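Local coordinates for glycoside hydrolase family protein (PDB 6Q2F), which probably hydrolyses terminal alpha-L-rhamnose residues from rhamnosylated glycosides, as an alpha-L-rhamnosidase of a glycoside hydrolase family, at residues Pro757-Ala761 and Val877-Thr882; Gly889-Phe894 and Tyr906-Gln911; Ile917-Val923 and Gly948-Leu954; Lys926-His932 and Val962-Lys968. One frame throughout, in Å; residues are numbered along the deposited sequence.

Contact 1 of 4, residues Pro757-Ala761 and Val877-Thr882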
# COMPACT_ATOMS: atom_id res chain seq x y z
N PRO A 757 2.03 -0.14 -21.07
CA PRO A 757 2.57 0.79 -22.06
C PRO A 757 3.49 1.83 -21.42
O PRO A 757 3.48 2.05 -20.20
CB PRO A 757 1.32 1.45 -22.65
CG PRO A 757 0.31 1.37 -21.52
CD PRO A 757 0.59 0.08 -20.80
N VAL A 758 4.31 2.46 -22.24
CA VAL A 758 5.20 3.53 -21.80
C VAL A 758 4.78 4.88 -22.37
O VAL A 758 4.69 5.87 -21.64
CB VAL A 758 6.67 3.21 -22.18
CG1 VAL A 758 7.56 4.41 -21.87
CG2 VAL A 758 7.15 1.98 -21.42
N ARG A 759 4.50 4.93 -23.67
CA ARG A 759 4.14 6.16 -24.36
C ARG A 759 2.65 6.45 -24.31
O ARG A 759 2.20 7.47 -24.85
CB ARG A 759 4.64 6.08 -25.82
CG ARG A 759 6.14 5.75 -25.91
CD ARG A 759 6.63 5.63 -27.36
NE ARG A 759 5.83 4.68 -28.13
CZ ARG A 759 5.69 4.71 -29.45
NH1 ARG A 759 6.31 5.64 -30.17
NH2 ARG A 759 4.94 3.80 -30.06
N TYR A 760 1.90 5.58 -23.63
CA TYR A 760 0.48 5.75 -23.38
C TYR A 760 0.23 5.56 -21.88
O TYR A 760 0.89 4.74 -21.24
CB TYR A 760 -0.36 4.70 -24.15
CG TYR A 760 -0.07 4.60 -25.63
CD1 TYR A 760 1.07 3.97 -26.09
CD2 TYR A 760 -0.98 5.08 -26.57
CE1 TYR A 760 1.34 3.86 -27.46
CE2 TYR A 760 -0.74 4.97 -27.92
CZ TYR A 760 0.42 4.36 -28.36
OH TYR A 760 0.67 4.26 -29.71
N ALA A 761 -0.74 6.29 -21.34
CA ALA A 761 -1.07 6.10 -19.93
C ALA A 761 -2.04 4.94 -19.77
O ALA A 761 -2.72 4.52 -20.72
CB ALA A 761 -1.67 7.37 -19.32
N VAL A 877 -3.52 4.17 -33.13
CA VAL A 877 -3.59 5.07 -31.98
C VAL A 877 -2.19 5.63 -31.75
O VAL A 877 -1.28 4.91 -31.34
CB VAL A 877 -4.12 4.36 -30.73
CG1 VAL A 877 -4.13 5.32 -29.55
CG2 VAL A 877 -5.52 3.85 -30.99
N ALA A 878 -2.03 6.93 -32.00
CA ALA A 878 -0.73 7.57 -31.87
C ALA A 878 -0.30 7.63 -30.40
O ALA A 878 -1.14 7.74 -29.50
CB ALA A 878 -0.76 8.98 -32.46
N PRO A 879 1.00 7.57 -30.13
CA PRO A 879 1.50 7.75 -28.76
C PRO A 879 0.99 9.05 -28.15
O PRO A 879 0.92 10.08 -28.81
CB PRO A 879 3.02 7.79 -28.92
CG PRO A 879 3.30 7.24 -30.29
CD PRO A 879 2.09 7.47 -31.13
N ASP A 880 0.65 8.99 -26.86
CA ASP A 880 0.23 10.20 -26.17
C ASP A 880 1.43 11.09 -25.86
O ASP A 880 1.40 12.31 -26.12
CB ASP A 880 -0.51 9.84 -24.88
CG ASP A 880 -1.31 11.01 -24.33
OD1 ASP A 880 -1.46 12.01 -25.05
OD2 ASP A 880 -1.80 10.90 -23.17
N PHE A 881 2.48 10.52 -25.28
CA PHE A 881 3.69 11.28 -24.97
C PHE A 881 4.90 10.44 -25.31
O PHE A 881 4.99 9.28 -24.92
CB PHE A 881 3.77 11.71 -23.49
CG PHE A 881 5.11 12.31 -23.12
CD1 PHE A 881 5.46 13.57 -23.54
CD2 PHE A 881 6.02 11.58 -22.37
CE1 PHE A 881 6.70 14.11 -23.22
CE2 PHE A 881 7.25 12.11 -22.04
CZ PHE A 881 7.59 13.38 -22.47
N THR A 882 5.82 11.04 -26.05
CA THR A 882 7.11 10.41 -26.31
C THR A 882 8.12 11.52 -26.53
O THR A 882 7.78 12.70 -26.57
CB THR A 882 7.05 9.47 -27.51
OG1 THR A 882 8.24 8.67 -27.53
CG2 THR A 882 6.97 10.28 -28.80
O HOH W 1 8.63 6.94 -29.61
O HOH W 2 -2.41 8.06 -22.76
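The loop Pro757-Ala761 meets the chain where Val877-Thr882 runs into a strand, and the backbones come closest at Arg759 and Phe881 (CA to CA 5.2 Å) and at Tyr760 and Asp880 (CA to CA 5.3 Å). One carbonyl does most of the backbone work: Arg759 O accepts a nearly straight hydrogen bond from Phe881 N (3.1 Å) and a weak, bent one from Asp880 N (3.0 Å). Arg759 CA also lies 3.3 Å from Phe881 O in a CA-H...O contact. The join ties the loop ahead of strand 762-765, which belongs to a mixed sheet with parallel pairs, to the start of strand 881-884 in the separate, antiparallel sheet. Tyr760 reaches along the second segment and donates its hydroxyl to the backbone, OH to Val877 O 2.6 Å. Pro879 CA sits over the face of the same ring in a CH-pi contact, 4.0 Å from its centroid, while Val877 CG1 packs 3.8 Å from Tyr760 CE2. Pro879 CG lies over one face of the Arg759 guanidinium, 3.4 Å from NH1, and water 1 links Arg759 NH1 to Thr882 OG1 (2.7 Å to each); Arg759 NE is engaged in a salt bridge with Glu869. Water 2 joins Ala761 N (2.8 Å) to Asp880 OD2 (2.9 Å), and the Asp880 carboxylate also binds Tyr905 and His896.

Contact 2 of 4, residues Gly889-Phe894 and Tyr906-Gln911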
# COMPACT_ATOMS: atom_id res chain seq x y z
N GLY A 889 17.60 4.44 -21.72
CA GLY A 889 17.30 4.24 -20.31
C GLY A 889 16.81 5.46 -19.57
O GLY A 889 16.41 5.34 -18.40
N VAL A 890 16.82 6.64 -20.19
CA VAL A 890 16.28 7.82 -19.54
C VAL A 890 14.77 7.67 -19.45
O VAL A 890 14.10 7.42 -20.46
CB VAL A 890 16.67 9.11 -20.28
CG1 VAL A 890 15.78 10.27 -19.85
CG2 VAL A 890 18.14 9.45 -20.01
N LYS A 891 14.24 7.78 -18.24
CA LYS A 891 12.80 7.70 -18.04
C LYS A 891 12.28 9.10 -17.83
O LYS A 891 12.83 9.86 -17.03
CB LYS A 891 12.45 6.83 -16.83
CG LYS A 891 13.20 5.52 -16.73
CD LYS A 891 12.89 4.60 -17.87
CE LYS A 891 13.82 3.39 -17.86
NZ LYS A 891 13.87 2.69 -19.18
N ILE A 892 11.23 9.45 -18.56
CA ILE A 892 10.48 10.67 -18.30
C ILE A 892 9.00 10.29 -18.27
O ILE A 892 8.28 10.54 -19.25
CB ILE A 892 10.78 11.75 -19.36
CG1 ILE A 892 12.28 12.06 -19.39
CG2 ILE A 892 10.01 13.03 -19.08
CD1 ILE A 892 12.67 13.09 -20.43
N PRO A 893 8.53 9.66 -17.20
CA PRO A 893 7.11 9.25 -17.15
C PRO A 893 6.22 10.48 -17.13
O PRO A 893 6.68 11.61 -16.93
CB PRO A 893 7.01 8.45 -15.84
CG PRO A 893 8.09 9.07 -14.96
CD PRO A 893 9.21 9.47 -15.90
N PHE A 894 4.93 10.27 -17.34
CA PHE A 894 4.07 11.44 -17.53
C PHE A 894 2.67 11.15 -17.02
O PHE A 894 2.22 10.00 -16.98
CB PHE A 894 3.99 11.84 -19.01
CG PHE A 894 3.12 10.91 -19.82
CD1 PHE A 894 3.59 9.67 -20.22
CD2 PHE A 894 1.83 11.28 -20.19
CE1 PHE A 894 2.80 8.83 -20.99
CE2 PHE A 894 1.04 10.44 -20.95
CZ PHE A 894 1.52 9.21 -21.36
N TYR A 906 2.11 16.38 -17.27
CA TYR A 906 3.06 16.45 -16.18
C TYR A 906 4.22 15.53 -16.53
O TYR A 906 3.99 14.35 -16.81
CB TYR A 906 2.42 16.00 -14.87
CG TYR A 906 3.32 16.06 -13.65
CD1 TYR A 906 3.89 17.25 -13.23
CD2 TYR A 906 3.60 14.92 -12.92
CE1 TYR A 906 4.70 17.31 -12.09
CE2 TYR A 906 4.41 14.96 -11.80
CZ TYR A 906 4.94 16.15 -11.38
OH TYR A 906 5.74 16.16 -10.24
N LEU A 907 5.44 16.07 -16.51
CA LEU A 907 6.65 15.34 -16.87
C LEU A 907 7.64 15.37 -15.70
O LEU A 907 7.81 16.41 -15.05
CB LEU A 907 7.33 15.96 -18.10
CG LEU A 907 6.53 16.26 -19.37
CD1 LEU A 907 7.47 16.67 -20.50
CD2 LEU A 907 5.73 15.05 -19.79
N VAL A 908 8.32 14.25 -15.47
CA VAL A 908 9.37 14.20 -14.45
C VAL A 908 10.61 13.55 -15.05
O VAL A 908 10.56 12.39 -15.47
CB VAL A 908 8.95 13.43 -13.20
CG1 VAL A 908 10.09 13.51 -12.15
CG2 VAL A 908 7.65 13.99 -12.67
N ASN A 909 11.72 14.29 -15.07
CA ASN A 909 13.00 13.73 -15.48
C ASN A 909 13.57 12.97 -14.29
O ASN A 909 14.19 13.54 -13.39
CB ASN A 909 13.96 14.83 -15.94
CG ASN A 909 15.39 14.34 -16.06
OD1 ASN A 909 15.63 13.18 -16.38
ND2 ASN A 909 16.35 15.23 -15.80
N GLN A 910 13.38 11.65 -14.30
CA GLN A 910 13.83 10.82 -13.18
C GLN A 910 15.31 10.50 -13.27
O GLN A 910 15.70 9.33 -13.16
CB GLN A 910 13.03 9.53 -13.12
CG GLN A 910 11.60 9.74 -12.78
CD GLN A 910 10.83 8.43 -12.71
OE1 GLN A 910 11.25 7.41 -13.26
NE2 GLN A 910 9.72 8.45 -12.00
N GLN A 911 16.12 11.51 -13.48
CA GLN A 911 17.55 11.30 -13.55
C GLN A 911 18.30 12.48 -13.01
O GLN A 911 17.84 13.59 -13.13
CB GLN A 911 17.97 11.07 -14.99
CG GLN A 911 17.75 9.67 -15.51
CD GLN A 911 16.38 9.44 -16.11
OE1 GLN A 911 15.66 10.37 -16.38
NE2 GLN A 911 16.04 8.21 -16.29
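Strands 894-899 and 902-908 form an antiparallel hairpin in the sheet where strand 902-908 also pairs with strand 961-967, and this contact is its open end, where the incoming and outgoing chains run side by side before separating. Phe894 and Leu907 make a non-hydrogen-bonded pair, CA to CA 4.7 Å, and their side chains share one face of the sheet, with Phe894 CB 3.7 Å from Leu907 CD2. Beyond this pair the backbone ladder is loose: Val908 N to Pro893 O (3.4 Å) and Gln910 N to Lys891 O (3.3 Å) are both weak hydrogen bonds. Close CA-H...O contacts supplement them, Ile892 CA to Val908 O at 3.3 Å and Phe894 CA to Tyr906 O at 3.0 Å. Pro893 has no amide hydrogen to offer; its CD instead lies 3.2 Å from Val908 O. An inverse gamma turn centred on Gln910 bends the outgoing chain. Ile892 CG2 packs 4.1 Å from Leu907 CB, and both side chains face strands 915-921 and 949-956. Asn909 ND2 is held by the carbonyls of Asp957 and Ala913. With only long, weak backbone bonds past Phe894 and Leu907, apolar contacts and CA-H...O approaches accompany the pairing, consistent with a hairpin end opening into loop.

Contact 3 of 4, residues Ile917-Val923 and Gly948-Leu954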
# COMPACT_ATOMS: atom_id res chain seq x y z
N ILE A 917 15.49 17.49 -24.63
CA ILE A 917 14.72 16.57 -25.46
C ILE A 917 13.86 17.35 -26.44
O ILE A 917 13.69 18.57 -26.34
CB ILE A 917 13.82 15.64 -24.61
CG1 ILE A 917 12.77 16.47 -23.87
CG2 ILE A 917 14.66 14.82 -23.64
CD1 ILE A 917 11.76 15.61 -23.06
N GLU A 918 13.31 16.63 -27.41
CA GLU A 918 12.17 17.09 -28.19
C GLU A 918 10.98 16.27 -27.73
O GLU A 918 10.98 15.04 -27.88
CB GLU A 918 12.41 16.95 -29.70
CG GLU A 918 13.45 17.94 -30.26
CD GLU A 918 12.98 18.62 -31.54
OE1 GLU A 918 12.64 17.92 -32.53
OE2 GLU A 918 12.93 19.87 -31.55
N ALA A 919 10.00 16.93 -27.14
CA ALA A 919 8.86 16.26 -26.52
C ALA A 919 7.68 16.29 -27.48
O ALA A 919 7.35 17.35 -28.03
CB ALA A 919 8.49 16.93 -25.19
N HIS A 920 7.06 15.12 -27.68
CA HIS A 920 5.95 14.93 -28.62
C HIS A 920 4.67 14.68 -27.83
O HIS A 920 4.59 13.70 -27.09
CB HIS A 920 6.19 13.75 -29.56
CG HIS A 920 7.36 13.94 -30.49
ND1 HIS A 920 7.24 13.90 -31.86
CD2 HIS A 920 8.67 14.18 -30.23
CE1 HIS A 920 8.42 14.11 -32.41
NE2 HIS A 920 9.31 14.27 -31.45
N PHE A 921 3.68 15.54 -28.02
CA PHE A 921 2.40 15.41 -27.33
C PHE A 921 1.31 15.19 -28.37
O PHE A 921 1.31 15.84 -29.43
CB PHE A 921 2.09 16.65 -26.49
CG PHE A 921 3.18 17.02 -25.53
CD1 PHE A 921 4.26 17.77 -25.96
CD2 PHE A 921 3.12 16.62 -24.21
CE1 PHE A 921 5.26 18.12 -25.08
CE2 PHE A 921 4.12 16.96 -23.32
CZ PHE A 921 5.20 17.71 -23.76
N ARG A 922 0.40 14.26 -28.08
CA ARG A 922 -0.73 13.98 -28.96
C ARG A 922 -1.80 15.05 -28.73
O ARG A 922 -2.85 14.82 -28.12
CB ARG A 922 -1.27 12.58 -28.72
CG ARG A 922 -2.36 12.14 -29.72
CD ARG A 922 -2.90 10.75 -29.34
NE ARG A 922 -3.52 10.74 -28.02
CZ ARG A 922 -3.57 9.68 -27.21
NH1 ARG A 922 -3.00 8.54 -27.56
NH2 ARG A 922 -4.17 9.78 -26.03
N VAL A 923 -1.51 16.26 -29.20
CA VAL A 923 -2.43 17.38 -29.06
C VAL A 923 -2.12 18.37 -30.16
O VAL A 923 -1.01 18.42 -30.69
CB VAL A 923 -2.36 18.06 -27.67
CG1 VAL A 923 -0.97 18.63 -27.43
CG2 VAL A 923 -3.40 19.18 -27.53
N GLY A 948 -0.79 15.89 -36.35
CA GLY A 948 -1.50 15.31 -35.23
C GLY A 948 -0.77 15.40 -33.90
O GLY A 948 -1.26 14.85 -32.91
N GLU A 949 0.38 16.07 -33.85
CA GLU A 949 1.14 16.18 -32.61
C GLU A 949 1.73 17.57 -32.50
O GLU A 949 1.83 18.31 -33.47
CB GLU A 949 2.27 15.15 -32.56
CG GLU A 949 3.31 15.42 -33.65
CD GLU A 949 4.55 14.57 -33.55
OE1 GLU A 949 4.66 13.78 -32.59
OE2 GLU A 949 5.41 14.70 -34.45
N THR A 950 2.13 17.92 -31.28
CA THR A 950 2.89 19.13 -31.01
C THR A 950 4.26 18.71 -30.52
O THR A 950 4.38 17.84 -29.65
CB THR A 950 2.18 20.00 -29.96
OG1 THR A 950 0.90 20.38 -30.46
CG2 THR A 950 3.01 21.27 -29.65
N VAL A 951 5.29 19.29 -31.09
CA VAL A 951 6.66 19.00 -30.71
C VAL A 951 7.22 20.20 -29.98
O VAL A 951 7.17 21.30 -30.45
CB VAL A 951 7.53 18.65 -31.91
CG1 VAL A 951 8.86 18.12 -31.46
CG2 VAL A 951 6.85 17.63 -32.78
N VAL A 952 7.75 19.96 -28.80
CA VAL A 952 8.26 21.04 -27.99
C VAL A 952 9.66 20.76 -27.55
O VAL A 952 9.90 19.75 -26.97
CB VAL A 952 7.40 21.21 -26.74
CG1 VAL A 952 7.87 22.36 -25.90
CG2 VAL A 952 5.97 21.39 -27.13
N PRO A 953 10.59 21.66 -27.78
CA PRO A 953 11.94 21.40 -27.29
C PRO A 953 11.97 21.72 -25.80
O PRO A 953 11.57 22.78 -25.42
CB PRO A 953 12.80 22.36 -28.08
CG PRO A 953 11.89 23.43 -28.48
CD PRO A 953 10.55 22.81 -28.67
N LEU A 954 12.43 20.80 -24.99
CA LEU A 954 12.43 20.99 -23.54
C LEU A 954 13.82 20.79 -22.99
O LEU A 954 14.53 19.85 -23.39
CB LEU A 954 11.48 20.01 -22.84
CG LEU A 954 9.98 20.25 -22.96
CD1 LEU A 954 9.27 19.20 -22.14
CD2 LEU A 954 9.61 21.64 -22.47
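Side chains of strands 917-921 and 949-954 alternate between two contrasting faces of an antiparallel ladder. Paired bonds join Ile917 with Leu954, Ala919 with Val952 and Phe921 with Thr950; Ala919 N to Val952 O and Val952 N to Ala919 O are both 2.8 Å. On the buried face, Ile917 (chi1 p) and Leu954 (m) meet through CG1 and CB at 3.9 Å. Leu954 CD1 extends to within 3.9 Å of Ala919 CB. The m rotamer of Phe921 brings CE1 3.9 Å from Val952 CG2, while its ring also meets Phe881 and Phe966. On the other face His920 is m; Glu949, diagonal to it, is p, so that His920 ND1 donates to Glu949 OE1 at 2.7 Å. Val951, in the t rotamer, makes a CH-pi contact over the His920 imidazole face, Val951 CG2 lying 4.1 Å from its centroid. An inverse gamma turn centred on Arg922 follows the last bridged pair, Phe921 with Thr950, and the m rotamer of Thr950 lets OG1 donate to Val923 O at 2.7 Å. Arg922 leaves the pair for Asp733 and the Ala878 carbonyl. The chemistry is thus divided: a mostly apolar face, with the Thr950 hydroxyl satisfied by Val923 O, packs inward, whereas a His-carboxylate hydrogen bond spans the strands on the more exposed one.

Contact 4 of 4, residues Lys926-His932 and Val962-Lys968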
# COMPACT_ATOMS: atom_id res chain seq x y z
N LYS A 926 -3.31 24.05 -29.79
CA LYS A 926 -3.05 24.76 -28.54
C LYS A 926 -1.60 25.24 -28.50
O LYS A 926 -0.69 24.53 -28.93
CB LYS A 926 -3.33 23.86 -27.33
CG LYS A 926 -4.80 23.39 -27.20
CD LYS A 926 -5.70 24.52 -26.68
CE LYS A 926 -7.06 23.98 -26.22
NZ LYS A 926 -7.97 25.05 -25.71
N GLN A 927 -1.37 26.44 -27.97
CA GLN A 927 0.01 26.86 -27.80
C GLN A 927 0.49 26.47 -26.42
O GLN A 927 -0.06 26.95 -25.42
CB GLN A 927 0.21 28.35 -28.05
CG GLN A 927 -0.64 29.32 -27.32
CD GLN A 927 -0.11 30.71 -27.52
OE1 GLN A 927 1.10 30.90 -27.58
NE2 GLN A 927 -1.00 31.69 -27.70
N PRO A 928 1.46 25.57 -26.32
CA PRO A 928 1.87 25.07 -25.01
C PRO A 928 2.54 26.16 -24.21
O PRO A 928 3.11 27.10 -24.76
CB PRO A 928 2.84 23.94 -25.35
CG PRO A 928 3.34 24.26 -26.72
CD PRO A 928 2.24 24.99 -27.42
N GLU A 929 2.45 26.04 -22.89
CA GLU A 929 3.21 26.86 -21.96
C GLU A 929 3.73 25.96 -20.85
O GLU A 929 3.08 24.98 -20.47
CB GLU A 929 2.36 27.97 -21.35
CG GLU A 929 2.03 29.12 -22.29
CD GLU A 929 1.27 30.24 -21.60
OE1 GLU A 929 0.50 29.94 -20.65
OE2 GLU A 929 1.46 31.41 -21.99
N LEU A 930 4.92 26.29 -20.34
CA LEU A 930 5.41 25.63 -19.14
C LEU A 930 4.86 26.32 -17.90
O LEU A 930 4.94 27.55 -17.78
CB LEU A 930 6.94 25.65 -19.07
CG LEU A 930 7.71 25.04 -20.23
CD1 LEU A 930 9.21 25.14 -19.97
CD2 LEU A 930 7.27 23.62 -20.45
N TRP A 931 4.31 25.53 -16.98
CA TRP A 931 3.88 26.02 -15.68
C TRP A 931 4.78 25.45 -14.60
O TRP A 931 5.00 24.24 -14.55
CB TRP A 931 2.42 25.65 -15.38
CG TRP A 931 1.42 26.34 -16.24
CD1 TRP A 931 1.58 26.74 -17.53
CD2 TRP A 931 0.08 26.70 -15.87
NE1 TRP A 931 0.43 27.34 -17.99
CE2 TRP A 931 -0.51 27.33 -16.99
CE3 TRP A 931 -0.67 26.58 -14.69
CZ2 TRP A 931 -1.81 27.82 -16.97
CZ3 TRP A 931 -1.97 27.06 -14.67
CH2 TRP A 931 -2.53 27.68 -15.81
N HIS A 932 5.33 26.32 -13.76
CA HIS A 932 6.33 25.91 -12.78
C HIS A 932 5.71 25.90 -11.40
O HIS A 932 5.29 26.95 -10.91
CB HIS A 932 7.53 26.86 -12.80
CG HIS A 932 8.25 26.90 -14.11
ND1 HIS A 932 9.16 25.94 -14.49
CD2 HIS A 932 8.22 27.82 -15.11
CE1 HIS A 932 9.65 26.26 -15.67
NE2 HIS A 932 9.10 27.39 -16.07
N VAL A 962 7.76 19.40 -14.37
CA VAL A 962 7.20 20.58 -15.00
C VAL A 962 5.88 20.22 -15.65
O VAL A 962 5.65 19.07 -16.06
CB VAL A 962 8.18 21.20 -16.02
CG1 VAL A 962 8.23 20.36 -17.31
CG2 VAL A 962 7.82 22.66 -16.31
N PHE A 963 5.01 21.21 -15.76
CA PHE A 963 3.74 21.04 -16.44
C PHE A 963 3.84 21.68 -17.82
O PHE A 963 4.28 22.84 -17.94
CB PHE A 963 2.62 21.64 -15.61
CG PHE A 963 2.36 20.90 -14.32
CD1 PHE A 963 3.08 21.19 -13.17
CD2 PHE A 963 1.39 19.90 -14.27
CE1 PHE A 963 2.85 20.49 -11.98
CE2 PHE A 963 1.14 19.20 -13.08
CZ PHE A 963 1.86 19.50 -11.94
N VAL A 964 3.50 20.92 -18.85
CA VAL A 964 3.37 21.45 -20.20
C VAL A 964 1.87 21.57 -20.44
O VAL A 964 1.15 20.57 -20.51
CB VAL A 964 4.07 20.58 -21.24
CG1 VAL A 964 4.12 21.29 -22.62
CG2 VAL A 964 5.50 20.29 -20.79
N VAL A 965 1.39 22.80 -20.51
CA VAL A 965 -0.03 23.11 -20.47
C VAL A 965 -0.48 23.54 -21.86
O VAL A 965 0.13 24.43 -22.46
CB VAL A 965 -0.30 24.20 -19.42
CG1 VAL A 965 -1.75 24.62 -19.46
CG2 VAL A 965 0.08 23.68 -18.05
N PHE A 966 -1.55 22.92 -22.35
CA PHE A 966 -2.11 23.18 -23.69
C PHE A 966 -3.54 23.69 -23.53
O PHE A 966 -4.49 22.93 -23.69
CB PHE A 966 -2.10 21.95 -24.52
CG PHE A 966 -0.73 21.42 -24.82
CD1 PHE A 966 -0.08 20.60 -23.93
CD2 PHE A 966 -0.12 21.73 -26.03
CE1 PHE A 966 1.17 20.09 -24.23
CE2 PHE A 966 1.12 21.23 -26.32
CZ PHE A 966 1.77 20.42 -25.43
N ARG A 967 -3.69 24.97 -23.24
CA ARG A 967 -5.02 25.50 -23.02
C ARG A 967 -5.30 26.72 -23.88
O ARG A 967 -6.44 26.92 -24.33
CB ARG A 967 -5.24 25.85 -21.55
CG ARG A 967 -5.31 24.64 -20.65
CD ARG A 967 -5.15 25.04 -19.19
NE ARG A 967 -6.41 25.04 -18.48
CZ ARG A 967 -7.07 26.14 -18.16
NH1 ARG A 967 -6.58 27.33 -18.49
NH2 ARG A 967 -8.22 26.05 -17.51
N LYS A 968 -4.29 27.57 -24.09
CA LYS A 968 -4.45 28.71 -24.97
C LYS A 968 -4.59 28.25 -26.42
O LYS A 968 -3.79 27.44 -26.90
CB LYS A 968 -3.25 29.65 -24.82
CG LYS A 968 -3.08 30.26 -23.43
CD LYS A 968 -1.93 31.30 -23.42
CE LYS A 968 -1.88 32.07 -22.11
NZ LYS A 968 -0.77 33.07 -22.09
O HOH W 3 -1.78 26.84 -23.12
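Lys926 opens the segment by sending NZ back to Arg967 O (2.8 Å), and the same ammonium also reaches the Lys901 carbonyl; its CB packs 3.6 Å from Phe966 CB. Gln927 N donates to Lys968 O (2.8 Å). Near the corner the chain takes at Lys968, water 3 bridges Gln927 O (2.9 Å), Val965 O (3.1 Å) and Arg967 N (2.7 Å), filling a gap in the direct pairing. Pro928 turns CB onto the face of the Phe966 ring, 3.8 Å from its centroid, a CH-pi contact. From Glu929 the antiparallel ladder is regular: Glu929 N to Val965 O is 2.9 Å and Val965 N to Glu929 O 2.8 Å. The Glu929 side chain reaches along the sheet to a salt bridge, OE2 to Lys968 NZ 2.8 Å. Leu930 CD2 meets Val964 CG2 at 3.8 Å on the opposite face. Trp931 pairs with Phe963 (Trp931 N to Phe963 O 2.9 Å) and lays its five-membered ring over Val965 CG2, 3.4 Å from the centroid. His932 passes Val962 CG2 at 4.0 Å from ND1 and binds Glu939 through NE2. Strand 926-932 lies between strands 937-946 and 961-967; helices 42-47 and 712-726 pack against Trp931, while Leu930 and Pro928 face strand 949-956.

Overall arrangement
All four contacts reach one antiparallel sheet, whose strands here run from 881-884 to 961-967 along the chain. Contacts 1, 2 and 3 follow in series along the chain, whereas contacts 3 and 4 interlock, their segments alternating. Contacts 3 and 4 lie closest, with centres about 11 Å apart; contacts 1 and 4 are farthest, about 18 Å between centres, and do not touch. Strand 881-884 pairs with 915-921, linking contact 1 to contact 3, and strand 902-908 pairs with 961-967, linking contact 2 to contact 4. Phe881, Leu907, Phe921, Leu954 and Phe966 contribute to a shared apolar interior, to which contact 1 joins the loop 757-761 ahead of the neighbouring mixed sheet.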